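Local coordinates for protein polysaccharide Lyase Family 6 (Bacteroides cellulosilyticus, PDB 6QPS) that cleaves mannuronic acid-rich alginate as a calcium-binding polysaccharide lyase of family 6, probably by beta-elimination, at residues A[243-248]-A[261-266]; A[288-293]-A[309-314]; A[103-108]-A[451-456]; A[130-135]-A[169-174]. All coordinates share one frame; numbering follows the deposited sequence. Where two conformers were deposited one is given.

Contact 1: residues A[243-248]-A[261-266]; sequences NEIISV and YESAGG. With CA (calcium ion), chain C.
Gly266 and the backbone on either side of Glu244 hold each other through two short, somewhat bent hydrogen bonds. Gly266 N donates to Asn243 O at 2.9 Å, approaching from above the carbonyl plane, 39° out of it. The return bond runs from Ile245 N to Gly266 O, also 2.9 Å, and this time the donor lies in the carbonyl plane. A weak hydrogen bond, 3.4 Å from Ile246 N to the same Gly266 O, gives that oxygen a second donor as the chain turns its corner. Glu244 sits between these bonds, in a parallel bridge with Gly266, and its carboxylate is directed to the calcium ion. With CG beside the backbone N (chi1 -58°) and the chain extended beyond it, OE1 binds the metal at 2.3 Å. OE2 instead takes a 2.7 Å bond from Ser247 OG, met from above the carboxylate plane, so one serine helps set the rotation of a metal ligand. Asn210, Glu213, Glu242 and two waters complete the site.

Packing comes next. Asn243 O lies 3.3 Å from Gly265 CA, a close approach where no side chain intervenes. Ile245 lays its CD1 alongside the Gly265 carbonyl and 3.5 Å from Ser263 CB, while Ser263 OG is occupied by Cys239 N. In the parallel beta-helix, strand 244-249 runs between strands 215-218 and 266-271, with Ile245 and Ile246 packing on Phe260 of strand 254-261; at the other end of the contact, Tyr261 packs against His462 and Ile463 of helix 454-465.

Contact 2: residues A[288-293]-A[309-314]; sequences RGTAGI and DVRSFG
Thr290 to Ile293 meet Val310 to Gly314 as parallel backbone neighbours, one coil of the beta-helix lying on the next where strands 291-295 and 313-318 begin. The contact is largely buried and runs mainly through main-chain bonds. Thr290 O receives Ser312 N at 2.8 Å, nearly along the C=O axis, and more weakly Arg311 N. That same Arg311 N has a better partner in Thr290 OG1, 3.0 Å away, and the hydroxyl is also bonded to Leu287 O. OG1 reaches the amide because it stands between the backbone N and the carbonyl carbon (chi1 53°). Farther on, Gly292 N donates to Phe313 O at 2.9 Å and Ile293 N to Gly314 O at 3.0 Å, the latter tilted 33° from the carbonyl plane.

Two side chains fill in around this backbone. Val310 lays both methyl groups against the peptide joining Ala291 and Gly292, CG2 coming within 4.0 Å of Gly292 N. Phe313 brings one face of its ring under the methyl of Ala291, a CH-pi contact with CB 3.8 Å from the ring centroid and offset toward the rim; the ring also passes near Ile293 O.

Main-chain bonds thus set the register of the two coils. The 3.4 Å approach of Gly292 CA to Gly314 O depends on the absence of a side chain at Gly292, and Thr290 OG1 adds a side-chain link, accepting from Arg311 and donating within its own turn.

Contact 3: residues A[103-108]-A[451-456]; sequences DLLFYK and TWHKAL
Trp452 leads the approach, turning its indole toward the strand that holds Asp103 and Leu105. With chi1 near 51° the indole folds back over its own backbone N and carbonyl and faces the beta-helix. NE1 makes a weak, bent bond of 3.1 Å to Asp103 OD1; ring and carboxylate cross obliquely, their planes 75° apart. OD1 finds its stronger partner in the salt bridge to Arg134. On the six-membered side, Leu104 O lies at the ring edge, 3.9 Å from CZ2, and CH2 meets Leu105 CB at 4.0 Å.

His453 follows, at the N-cap position of helix 454-465. Its imidazole comes only loosely near the strand, CE1 lying 4.4 Å from Leu105 CD1, and it packs more on Val136 and Tyr170. From Lys454 onward the helix continues along the outside of the coils.

Chemically, the contact mixes packing on Leu105 with one weak polar link to a buried carboxylate. The indole N-H divides between two acceptors, Asp103 OD1 and Arg134 O, weakly bonded to each, so the helix start is probably held more by the six-membered end of the indole packing on Leu104 O and Leu105 CB than by any single bond.

Contact 4: residues A[130-135]-A[169-174]; sequences CRMTRC and CYFANK
Met132, Cys135 and Cys169 come together through sulfur and methylene. Cys169 SG lies 3.9 Å from Met132 CG on one side chain and 3.9 Å from Cys135 CB on the other. The two cysteine sulfurs, Cys135 SG and Cys169 SG, stand 5.0 Å apart, too far for a disulfide. Met132 has CG anti to the backbone N (chi1 173°), which sends the chain across to Cys169, and its SD comes to the edge of the Phe171 ring, near the ring plane, 4.5 Å from CE2. Farther out, Phe171 packs on Val180 and Ile137.

Here two successive coils of the parallel beta-helix are stacked, strand 131-138 pairing with 170-172 and the sulfur cluster facing the buried interior. The strand breaks at Arg134, whose backbone is in the left-handed helical region, and the next residues swing toward Cys169.

That break sets up the polar edge. Tyr170 N donates to Cys135 O at 3.0 Å, nearly straight and in the carbonyl plane, and Cys169 CA lies 3.1 Å from the same Cys135 O, a bent CA-H...O contact. Cys135 N donates a long hydrogen bond to Cys169 SG, 3.6 Å away with an angle of 155° at the hydrogen, so this sulfur serves both the apolar cluster and a backbone amide. Outside the pair, Asp167 takes a salt bridge from Arg131 and a hydrogen bond from Thr133, and Tyr170 OH reaches Asn459 of helix 454-465.

How the contacts relate
All four contacts involve one parallel beta-helix; three lie between its coils and contact 3 joins a coil to the C-terminal helix. Contacts 3 and 4 lie toward the N-terminal end, their centres about 8 Å apart and joined by the Asp103-Arg134 salt bridge and by His453 against Tyr170. Contacts 1 and 2 sit farther along, centres about 9 Å apart and touching at Gly265 and Ala291; the centres of contacts 2 and 3 are about 30 Å apart. In sequence, contacts 4, 1 and 2 follow in turn, all inside the loop closed by contact 3, where helix 454-465 returns over the early coils; its far end covers Tyr261 beside contact 1. Only contact 1 holds a calcium ligand.

Contact 1: residues A[243-248]-A[261-266]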
loop_
_atom_site.group_PDB
_atom_site.type_symbol
_atom_site.label_atom_id
_atom_site.label_comp_id
_atom_site.label_asym_id
_atom_site.label_seq_id
_atom_site.Cartn_x
_atom_site.Cartn_y
_atom_site.Cartn_z
ATOM N N ASN A 243 -10.413 -6.907 1.345
ATOM C CA ASN A 243 -10.807 -6.039 0.242
ATOM C C ASN A 243 -9.939 -4.800 0.091
ATOM O O ASN A 243 -9.991 -4.175 -0.974
ATOM C CB ASN A 243 -12.300 -5.693 0.295
ATOM C CG ASN A 243 -12.696 -4.909 1.508
ATOM O OD1 ASN A 243 -11.887 -4.613 2.373
ATOM N ND2 ASN A 243 -13.976 -4.552 1.572
ATOM N N GLU A 244 -9.109 -4.448 1.084
ATOM C CA GLU A 244 -8.165 -3.338 0.940
ATOM C C GLU A 244 -6.744 -3.898 0.833
ATOM O O GLU A 244 -6.199 -4.422 1.821
ATOM C CB GLU A 244 -8.210 -2.376 2.130
ATOM C CG GLU A 244 -9.551 -1.750 2.421
ATOM C CD GLU A 244 -9.516 -0.945 3.701
ATOM O OE1 GLU A 244 -9.291 -1.567 4.774
ATOM O OE2 GLU A 244 -9.695 0.301 3.635
ATOM N N ILE A 245 -6.109 -3.712 -0.334
ATOM C CA ILE A 245 -4.667 -3.926 -0.445
ATOM C C ILE A 245 -3.931 -2.792 0.253
ATOM O O ILE A 245 -3.092 -3.010 1.147
ATOM C CB ILE A 245 -4.241 -4.024 -1.922
ATOM C CG1 ILE A 245 -4.999 -5.114 -2.688
ATOM C CG2 ILE A 245 -2.730 -4.219 -2.010
ATOM C CD1 ILE A 245 -4.816 -4.968 -4.196
ATOM N N ILE A 246 -4.257 -1.558 -0.140
ATOM C CA ILE A 246 -3.775 -0.344 0.500
ATOM C C ILE A 246 -4.998 0.385 1.030
ATOM O O ILE A 246 -5.935 0.673 0.260
ATOM C CB ILE A 246 -3.011 0.564 -0.469
ATOM C CG1 ILE A 246 -1.848 -0.179 -1.144
ATOM C CG2 ILE A 246 -2.537 1.813 0.274
ATOM C CD1 ILE A 246 -1.078 0.705 -2.129
ATOM N N SER A 247 -4.996 0.662 2.330
ATOM C CA SER A 247 -6.041 1.450 2.987
ATOM C C SER A 247 -5.457 2.821 3.343
ATOM O O SER A 247 -4.675 2.964 4.290
ATOM C CB SER A 247 -6.503 0.683 4.211
ATOM O OG SER A 247 -7.554 1.302 4.901
ATOM N N VAL A 248 -5.781 3.822 2.527
ATOM C CA VAL A 248 -5.313 5.190 2.750
ATOM C C VAL A 248 -6.261 5.852 3.748
ATOM O O VAL A 248 -7.467 5.938 3.487
ATOM C CB VAL A 248 -5.252 5.988 1.430
ATOM C CG1 VAL A 248 -4.673 7.381 1.715
ATOM C CG2 VAL A 248 -4.424 5.268 0.346
ATOM N N TYR A 261 -1.251 -7.050 -9.112
ATOM C CA TYR A 261 -1.328 -8.230 -9.969
ATOM C C TYR A 261 -2.007 -9.372 -9.233
ATOM O O TYR A 261 -1.504 -9.838 -8.201
ATOM C CB TYR A 261 0.088 -8.648 -10.376
ATOM C CG TYR A 261 0.224 -9.874 -11.270
ATOM C CD1 TYR A 261 0.279 -11.164 -10.726
ATOM C CD2 TYR A 261 0.325 -9.745 -12.650
ATOM C CE1 TYR A 261 0.435 -12.271 -11.533
ATOM C CE2 TYR A 261 0.474 -10.851 -13.469
ATOM C CZ TYR A 261 0.506 -12.119 -12.907
ATOM O OH TYR A 261 0.671 -13.249 -13.686
ATOM N N GLU A 262 -3.127 -9.842 -9.790
ATOM C CA GLU A 262 -3.875 -10.981 -9.238
ATOM C C GLU A 262 -4.160 -10.817 -7.741
ATOM O O GLU A 262 -4.107 -11.782 -6.979
ATOM C CB GLU A 262 -3.151 -12.306 -9.511
ATOM C CG GLU A 262 -3.135 -12.693 -10.986
ATOM C CD GLU A 262 -2.598 -14.096 -11.249
ATOM O OE1 GLU A 262 -2.051 -14.748 -10.328
ATOM O OE2 GLU A 262 -2.714 -14.537 -12.412
ATOM N N SER A 263 -4.487 -9.593 -7.318
ATOM C CA SER A 263 -4.635 -9.264 -5.900
ATOM C C SER A 263 -6.103 -9.001 -5.590
ATOM O O SER A 263 -6.695 -8.059 -6.140
ATOM C CB SER A 263 -3.767 -8.047 -5.543
ATOM O OG SER A 263 -2.377 -8.376 -5.565
ATOM N N ALA A 264 -6.674 -9.793 -4.676
ATOM C CA ALA A 264 -8.111 -9.745 -4.374
ATOM C C ALA A 264 -8.477 -8.616 -3.408
ATOM O O ALA A 264 -9.039 -8.832 -2.332
ATOM C CB ALA A 264 -8.575 -11.091 -3.817
ATOM N N GLY A 265 -8.208 -7.398 -3.839
ATOM C CA GLY A 265 -8.590 -6.194 -3.122
ATOM C C GLY A 265 -8.322 -4.997 -4.006
ATOM O O GLY A 265 -8.042 -5.141 -5.194
ATOM N N GLY A 266 -8.444 -3.799 -3.423
ATOM C CA GLY A 266 -8.299 -2.557 -4.166
ATOM C C GLY A 266 -7.382 -1.561 -3.492
ATOM O O GLY A 266 -6.861 -1.776 -2.383
HETATM CA CA CA C . -9.749 -3.486 5.954
HETATM O O HOH W 1 -10.783 -1.840 7.432
HETATM O O HOH W 2 -11.921 -3.609 4.794
#

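Contact 2: residues A[288-293]-A[309-314]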
loop_
_atom_site.group_PDB
_atom_site.type_symbol
_atom_site.label_atom_id
_atom_site.label_comp_id
_atom_site.label_asym_id
_atom_site.label_seq_id
_atom_site.Cartn_x
_atom_site.Cartn_y
_atom_site.Cartn_z
ATOM N N ARG A 288 -11.314 -13.745 -8.464
ATOM C CA ARG A 288 -12.235 -13.410 -7.388
ATOM C C ARG A 288 -11.703 -12.251 -6.566
ATOM O O ARG A 288 -10.548 -12.247 -6.143
ATOM C CB ARG A 288 -12.369 -14.641 -6.491
ATOM C CG ARG A 288 -13.407 -14.515 -5.400
ATOM C CD ARG A 288 -13.333 -15.707 -4.450
ATOM N NE ARG A 288 -13.636 -16.957 -5.120
ATOM C CZ ARG A 288 -13.488 -18.143 -4.560
ATOM N NH1 ARG A 288 -13.025 -18.224 -3.315
ATOM N NH2 ARG A 288 -13.793 -19.222 -5.249
ATOM N N GLY A 289 -12.549 -11.243 -6.345
ATOM C CA GLY A 289 -12.234 -10.163 -5.419
ATOM C C GLY A 289 -11.293 -9.082 -5.931
ATOM O O GLY A 289 -11.078 -8.085 -5.219
ATOM N N THR A 290 -10.713 -9.234 -7.120
ATOM C CA THR A 290 -9.817 -8.216 -7.662
ATOM C C THR A 290 -10.578 -6.907 -7.866
ATOM O O THR A 290 -11.764 -6.904 -8.250
ATOM C CB THR A 290 -9.175 -8.679 -8.988
ATOM O OG1 THR A 290 -10.180 -9.110 -9.915
ATOM C CG2 THR A 290 -8.160 -9.822 -8.742
ATOM N N ALA A 291 -9.906 -5.787 -7.585
ATOM C CA ALA A 291 -10.556 -4.484 -7.657
ATOM C C ALA A 291 -9.558 -3.412 -8.071
ATOM O O ALA A 291 -8.339 -3.593 -8.002
ATOM C CB ALA A 291 -11.204 -4.117 -6.316
ATOM N N GLY A 292 -10.107 -2.257 -8.459
ATOM C CA GLY A 292 -9.319 -1.087 -8.821
ATOM C C GLY A 292 -9.303 -0.037 -7.717
ATOM O O GLY A 292 -8.717 -0.289 -6.652
ATOM N N ILE A 293 -9.963 1.113 -7.918
ATOM C CA ILE A 293 -9.830 2.286 -7.046
ATOM C C ILE A 293 -11.179 2.588 -6.423
ATOM O O ILE A 293 -12.185 2.707 -7.132
ATOM C CB ILE A 293 -9.286 3.510 -7.809
ATOM C CG1 ILE A 293 -7.883 3.218 -8.315
ATOM C CG2 ILE A 293 -9.267 4.745 -6.919
ATOM C CD1 ILE A 293 -7.334 4.204 -9.356
ATOM N N ASP A 309 -9.415 -6.194 -16.158
ATOM C CA ASP A 309 -9.919 -7.516 -15.791
ATOM C C ASP A 309 -10.043 -7.693 -14.277
ATOM O O ASP A 309 -9.680 -8.741 -13.737
ATOM C CB ASP A 309 -9.035 -8.637 -16.352
ATOM C CG ASP A 309 -9.027 -8.713 -17.869
ATOM O OD1 ASP A 309 -9.974 -8.216 -18.540
ATOM O OD2 ASP A 309 -8.055 -9.307 -18.403
ATOM N N VAL A 310 -10.562 -6.677 -13.576
ATOM C CA VAL A 310 -10.869 -6.823 -12.149
ATOM C C VAL A 310 -12.357 -7.113 -12.010
ATOM O O VAL A 310 -13.172 -6.573 -12.761
ATOM C CB VAL A 310 -10.444 -5.606 -11.303
ATOM C CG1 VAL A 310 -8.933 -5.420 -11.391
ATOM C CG2 VAL A 310 -11.157 -4.326 -11.718
ATOM N N ARG A 311 -12.726 -7.945 -11.037
ATOM C CA ARG A 311 -14.084 -8.472 -10.998
ATOM C C ARG A 311 -15.000 -7.865 -9.944
ATOM O O ARG A 311 -16.225 -7.995 -10.082
ATOM C CB ARG A 311 -14.060 -9.995 -10.856
ATOM C CG ARG A 311 -13.574 -10.667 -12.138
ATOM C CD ARG A 311 -14.663 -10.828 -13.211
ATOM N NE ARG A 311 -15.328 -9.579 -13.591
ATOM C CZ ARG A 311 -14.823 -8.660 -14.416
ATOM N NH1 ARG A 311 -13.635 -8.811 -14.978
ATOM N NH2 ARG A 311 -15.513 -7.562 -14.677
ATOM N N SER A 312 -14.465 -7.194 -8.926
ATOM C CA SER A 312 -15.322 -6.573 -7.921
ATOM C C SER A 312 -15.820 -5.194 -8.337
ATOM O O SER A 312 -17.030 -4.952 -8.369
ATOM C CB SER A 312 -14.594 -6.516 -6.577
ATOM O OG SER A 312 -15.365 -5.817 -5.612
ATOM N N PHE A 313 -14.910 -4.264 -8.583
ATOM C CA PHE A 313 -15.228 -2.947 -9.139
ATOM C C PHE A 313 -13.951 -2.447 -9.801
ATOM O O PHE A 313 -12.848 -2.757 -9.340
ATOM C CB PHE A 313 -15.743 -1.900 -8.114
ATOM C CG PHE A 313 -14.802 -1.672 -6.975
ATOM C CD1 PHE A 313 -13.757 -0.785 -7.073
ATOM C CD2 PHE A 313 -14.953 -2.383 -5.792
ATOM C CE1 PHE A 313 -12.879 -0.644 -6.033
ATOM C CE2 PHE A 313 -14.078 -2.218 -4.752
ATOM C CZ PHE A 313 -13.032 -1.364 -4.885
ATOM N N GLY A 314 -14.097 -1.657 -10.860
ATOM C CA GLY A 314 -12.969 -0.962 -11.465
ATOM C C GLY A 314 -12.773 0.391 -10.807
ATOM O O GLY A 314 -11.672 0.736 -10.363
#

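Contact 3: residues A[103-108]-A[451-456]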
loop_
_atom_site.group_PDB
_atom_site.type_symbol
_atom_site.label_atom_id
_atom_site.label_comp_id
_atom_site.label_asym_id
_atom_site.label_seq_id
_atom_site.Cartn_x
_atom_site.Cartn_y
_atom_site.Cartn_z
ATOM N N ASP A 103 20.102 -6.117 3.526
ATOM C CA ASP A 103 20.446 -7.481 3.126
ATOM C C ASP A 103 20.160 -8.528 4.207
ATOM O O ASP A 103 20.793 -9.588 4.219
ATOM C CB ASP A 103 21.902 -7.572 2.665
ATOM C CG ASP A 103 22.145 -6.853 1.338
ATOM O OD1 ASP A 103 21.240 -6.847 0.476
ATOM O OD2 ASP A 103 23.257 -6.310 1.145
ATOM N N LEU A 104 19.204 -8.272 5.094
ATOM C CA LEU A 104 18.831 -9.199 6.156
ATOM C C LEU A 104 17.626 -10.032 5.738
ATOM O O LEU A 104 16.720 -9.532 5.067
ATOM C CB LEU A 104 18.489 -8.432 7.437
ATOM C CG LEU A 104 19.648 -7.643 8.062
ATOM C CD1 LEU A 104 19.141 -6.822 9.237
ATOM C CD2 LEU A 104 20.808 -8.530 8.498
ATOM N N LEU A 105 17.593 -11.286 6.183
ATOM C CA LEU A 105 16.481 -12.186 5.916
ATOM C C LEU A 105 15.768 -12.512 7.218
ATOM O O LEU A 105 16.285 -13.297 8.024
ATOM C CB LEU A 105 16.990 -13.461 5.259
ATOM C CG LEU A 105 16.020 -14.629 5.105
ATOM C CD1 LEU A 105 14.755 -14.295 4.402
ATOM C CD2 LEU A 105 16.698 -15.772 4.327
ATOM N N PHE A 106 14.575 -11.945 7.396
ATOM C CA PHE A 106 13.703 -12.265 8.519
ATOM C C PHE A 106 12.816 -13.420 8.060
ATOM O O PHE A 106 11.978 -13.249 7.171
ATOM C CB PHE A 106 12.875 -11.061 8.966
ATOM C CG PHE A 106 13.700 -9.872 9.437
ATOM C CD1 PHE A 106 14.145 -8.916 8.551
ATOM C CD2 PHE A 106 14.022 -9.720 10.773
ATOM C CE1 PHE A 106 14.899 -7.830 8.987
ATOM C CE2 PHE A 106 14.783 -8.632 11.207
ATOM C CZ PHE A 106 15.221 -7.698 10.314
ATOM N N TYR A 107 13.019 -14.600 8.643
ATOM C CA TYR A 107 12.345 -15.827 8.221
ATOM C C TYR A 107 11.879 -16.555 9.470
ATOM O O TYR A 107 12.699 -16.930 10.314
ATOM C CB TYR A 107 13.250 -16.729 7.378
ATOM C CG TYR A 107 12.521 -17.989 6.934
ATOM C CD1 TYR A 107 11.492 -17.927 5.994
ATOM C CD2 TYR A 107 12.822 -19.227 7.479
ATOM C CE1 TYR A 107 10.806 -19.050 5.606
ATOM C CE2 TYR A 107 12.128 -20.353 7.098
ATOM C CZ TYR A 107 11.127 -20.260 6.160
ATOM O OH TYR A 107 10.437 -21.391 5.792
ATOM N N LYS A 108 10.571 -16.760 9.592
ATOM C CA LYS A 108 10.000 -17.422 10.763
ATOM C C LYS A 108 10.481 -16.757 12.055
ATOM O O LYS A 108 10.817 -17.405 13.041
ATOM C CB LYS A 108 10.244 -18.937 10.736
ATOM C CG LYS A 108 9.417 -19.599 9.632
ATOM C CD LYS A 108 9.517 -21.126 9.580
ATOM C CE LYS A 108 8.505 -21.652 8.539
ATOM N NZ LYS A 108 8.478 -23.141 8.337
ATOM N N THR A 451 17.519 -8.751 -5.096
ATOM C CA THR A 451 17.937 -9.657 -6.163
ATOM C C THR A 451 18.450 -11.001 -5.654
ATOM O O THR A 451 18.483 -11.979 -6.422
ATOM C CB THR A 451 19.074 -8.997 -6.966
ATOM O OG1 THR A 451 20.197 -8.752 -6.104
ATOM C CG2 THR A 451 18.630 -7.678 -7.577
ATOM N N TRP A 452 18.847 -11.088 -4.387
ATOM C CA TRP A 452 19.433 -12.305 -3.857
ATOM C C TRP A 452 18.405 -13.318 -3.379
ATOM O O TRP A 452 18.784 -14.449 -3.051
ATOM C CB TRP A 452 20.374 -11.964 -2.711
ATOM C CG TRP A 452 19.820 -11.062 -1.607
ATOM C CD1 TRP A 452 20.061 -9.722 -1.443
ATOM C CD2 TRP A 452 18.988 -11.455 -0.501
ATOM N NE1 TRP A 452 19.420 -9.264 -0.317
ATOM C CE2 TRP A 452 18.767 -10.310 0.284
ATOM C CE3 TRP A 452 18.415 -12.661 -0.095
ATOM C CZ2 TRP A 452 18.007 -10.340 1.448
ATOM C CZ3 TRP A 452 17.652 -12.689 1.050
ATOM C CH2 TRP A 452 17.464 -11.540 1.818
ATOM N N HIS A 453 17.127 -12.951 -3.334
ATOM C CA HIS A 453 16.087 -13.826 -2.809
ATOM C C HIS A 453 15.447 -14.580 -3.974
ATOM O O HIS A 453 14.796 -13.969 -4.835
ATOM C CB HIS A 453 15.039 -13.011 -2.040
ATOM C CG HIS A 453 14.112 -13.852 -1.213
ATOM N ND1 HIS A 453 14.567 -14.748 -0.271
ATOM C CD2 HIS A 453 12.757 -13.914 -1.169
ATOM C CE1 HIS A 453 13.535 -15.336 0.310
ATOM N NE2 HIS A 453 12.428 -14.849 -0.217
ATOM N N LYS A 454 15.579 -15.907 -3.976
ATOM C CA LYS A 454 15.107 -16.666 -5.130
ATOM C C LYS A 454 13.600 -16.496 -5.342
ATOM O O LYS A 454 13.135 -16.421 -6.484
ATOM C CB LYS A 454 15.492 -18.140 -5.005
ATOM C CG LYS A 454 15.119 -18.964 -6.219
ATOM C CD LYS A 454 15.527 -20.432 -6.078
ATOM C CE LYS A 454 15.056 -21.018 -4.771
ATOM N NZ LYS A 454 13.908 -22.001 -4.947
ATOM N N ALA A 455 12.815 -16.436 -4.270
ATOM C CA ALA A 455 11.375 -16.306 -4.452
ATOM C C ALA A 455 11.002 -14.966 -5.085
ATOM O O ALA A 455 9.990 -14.874 -5.784
ATOM C CB ALA A 455 10.636 -16.491 -3.128
ATOM N N LEU A 456 11.770 -13.899 -4.832
ATOM C CA LEU A 456 11.541 -12.651 -5.560
ATOM C C LEU A 456 11.743 -12.868 -7.055
ATOM O O LEU A 456 10.902 -12.473 -7.876
ATOM C CB LEU A 456 12.497 -11.575 -5.052
ATOM C CG LEU A 456 12.561 -10.187 -5.704
ATOM C CD1 LEU A 456 13.298 -10.163 -7.039
ATOM C CD2 LEU A 456 11.159 -9.587 -5.845
#

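Contact 4: residues A[130-135]-A[169-174]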
loop_
_atom_site.group_PDB
_atom_site.type_symbol
_atom_site.label_atom_id
_atom_site.label_comp_id
_atom_site.label_asym_id
_atom_site.label_seq_id
_atom_site.Cartn_x
_atom_site.Cartn_y
_atom_site.Cartn_z
ATOM N N CYS A 130 16.039 7.150 8.396
ATOM C CA CYS A 130 16.445 5.756 8.516
ATOM C C CYS A 130 15.863 4.968 7.346
ATOM O O CYS A 130 14.915 5.402 6.692
ATOM C CB CYS A 130 15.985 5.189 9.856
ATOM S SG CYS A 130 16.847 5.918 11.294
ATOM N N ARG A 131 16.461 3.809 7.067
ATOM C CA ARG A 131 16.162 3.092 5.834
ATOM C C ARG A 131 16.278 1.589 6.039
ATOM O O ARG A 131 17.208 1.119 6.689
ATOM C CB ARG A 131 17.133 3.523 4.739
ATOM C CG ARG A 131 16.942 2.840 3.398
ATOM C CD ARG A 131 17.916 3.428 2.389
ATOM N NE ARG A 131 17.805 2.789 1.086
ATOM C CZ ARG A 131 18.708 2.873 0.116
ATOM N NH1 ARG A 131 19.816 3.588 0.295
ATOM N NH2 ARG A 131 18.506 2.251 -1.030
ATOM N N MET A 132 15.304 0.843 5.512
ATOM C CA MET A 132 15.394 -0.610 5.400
ATOM C C MET A 132 15.404 -0.940 3.912
ATOM O O MET A 132 14.443 -0.622 3.205
ATOM C CB MET A 132 14.214 -1.274 6.120
ATOM C CG MET A 132 14.134 -2.756 5.927
ATOM S SD MET A 132 12.531 -3.454 6.463
ATOM C CE MET A 132 12.562 -3.094 8.182
ATOM N N THR A 133 16.489 -1.563 3.435
ATOM C CA THR A 133 16.682 -1.799 2.011
ATOM C C THR A 133 17.175 -3.221 1.761
ATOM O O THR A 133 18.012 -3.752 2.503
ATOM C CB THR A 133 17.609 -0.736 1.396
ATOM O OG1 THR A 133 17.633 -0.905 -0.016
ATOM C CG2 THR A 133 19.043 -0.830 1.928
ATOM N N ARG A 134 16.639 -3.842 0.710
ATOM C CA ARG A 134 17.086 -5.168 0.281
ATOM C C ARG A 134 16.957 -6.198 1.398
ATOM O O ARG A 134 17.779 -7.110 1.512
ATOM C CB ARG A 134 18.519 -5.153 -0.255
ATOM C CG ARG A 134 18.777 -4.088 -1.298
ATOM C CD ARG A 134 20.159 -4.223 -1.924
ATOM N NE ARG A 134 21.241 -4.283 -0.939
ATOM C CZ ARG A 134 21.939 -3.242 -0.507
ATOM N NH1 ARG A 134 21.673 -2.021 -0.945
ATOM N NH2 ARG A 134 22.909 -3.422 0.379
ATOM N N CYS A 135 15.891 -6.090 2.184
ATOM C CA CYS A 135 15.577 -7.057 3.231
ATOM C C CYS A 135 14.365 -7.884 2.828
ATOM O O CYS A 135 13.552 -7.482 1.990
ATOM C CB CYS A 135 15.302 -6.352 4.564
ATOM S SG CYS A 135 16.774 -5.597 5.288
ATOM N N CYS A 169 12.597 -4.244 -0.866
ATOM C CA CYS A 169 12.339 -5.355 0.049
ATOM C C CYS A 169 11.302 -6.310 -0.538
ATOM O O CYS A 169 10.602 -5.990 -1.502
ATOM C CB CYS A 169 11.847 -4.828 1.400
ATOM S SG CYS A 169 13.083 -3.928 2.395
ATOM N N TYR A 170 11.225 -7.507 0.046
ATOM C CA TYR A 170 10.233 -8.529 -0.311
ATOM C C TYR A 170 9.513 -8.934 0.963
ATOM O O TYR A 170 10.165 -9.323 1.943
ATOM C CB TYR A 170 10.940 -9.745 -0.911
ATOM C CG TYR A 170 10.073 -10.925 -1.317
ATOM C CD1 TYR A 170 9.843 -11.969 -0.447
ATOM C CD2 TYR A 170 9.509 -10.999 -2.577
ATOM C CE1 TYR A 170 9.077 -13.082 -0.826
ATOM C CE2 TYR A 170 8.742 -12.093 -2.957
ATOM C CZ TYR A 170 8.527 -13.125 -2.071
ATOM O OH TYR A 170 7.746 -14.214 -2.466
ATOM N N PHE A 171 8.184 -8.824 0.957
ATOM C CA PHE A 171 7.373 -9.154 2.124
ATOM C C PHE A 171 6.291 -10.121 1.677
ATOM O O PHE A 171 5.462 -9.759 0.835
ATOM C CB PHE A 171 6.683 -7.913 2.696
ATOM C CG PHE A 171 7.596 -6.747 3.008
ATOM C CD1 PHE A 171 7.678 -5.660 2.157
ATOM C CD2 PHE A 171 8.326 -6.714 4.176
ATOM C CE1 PHE A 171 8.475 -4.572 2.474
ATOM C CE2 PHE A 171 9.145 -5.619 4.481
ATOM C CZ PHE A 171 9.192 -4.547 3.631
ATOM N N ALA A 172 6.273 -11.335 2.230
ATOM C CA ALA A 172 5.297 -12.311 1.758
ATOM C C ALA A 172 4.907 -13.326 2.823
ATOM O O ALA A 172 5.628 -13.572 3.793
ATOM C CB ALA A 172 5.812 -13.072 0.526
ATOM N N ASN A 173 3.746 -13.939 2.599
ATOM C CA ASN A 173 3.257 -15.086 3.374
ATOM C C ASN A 173 2.961 -14.751 4.832
ATOM O O ASN A 173 3.239 -15.544 5.737
ATOM C CB ASN A 173 4.196 -16.277 3.224
ATOM C CG ASN A 173 4.367 -16.660 1.761
ATOM O OD1 ASN A 173 3.388 -16.950 1.091
ATOM N ND2 ASN A 173 5.578 -16.569 1.243
ATOM N N LYS A 174 2.354 -13.583 5.045
ATOM C CA LYS A 174 1.761 -13.272 6.338
ATOM C C LYS A 174 0.454 -14.058 6.481
ATOM O O LYS A 174 -0.393 -14.028 5.581
ATOM C CB LYS A 174 1.539 -11.765 6.491
ATOM C CG LYS A 174 1.268 -11.395 7.962
ATOM C CD LYS A 174 1.138 -9.874 8.155
ATOM C CE LYS A 174 1.261 -9.408 9.601
ATOM N NZ LYS A 174 0.490 -10.301 10.527
#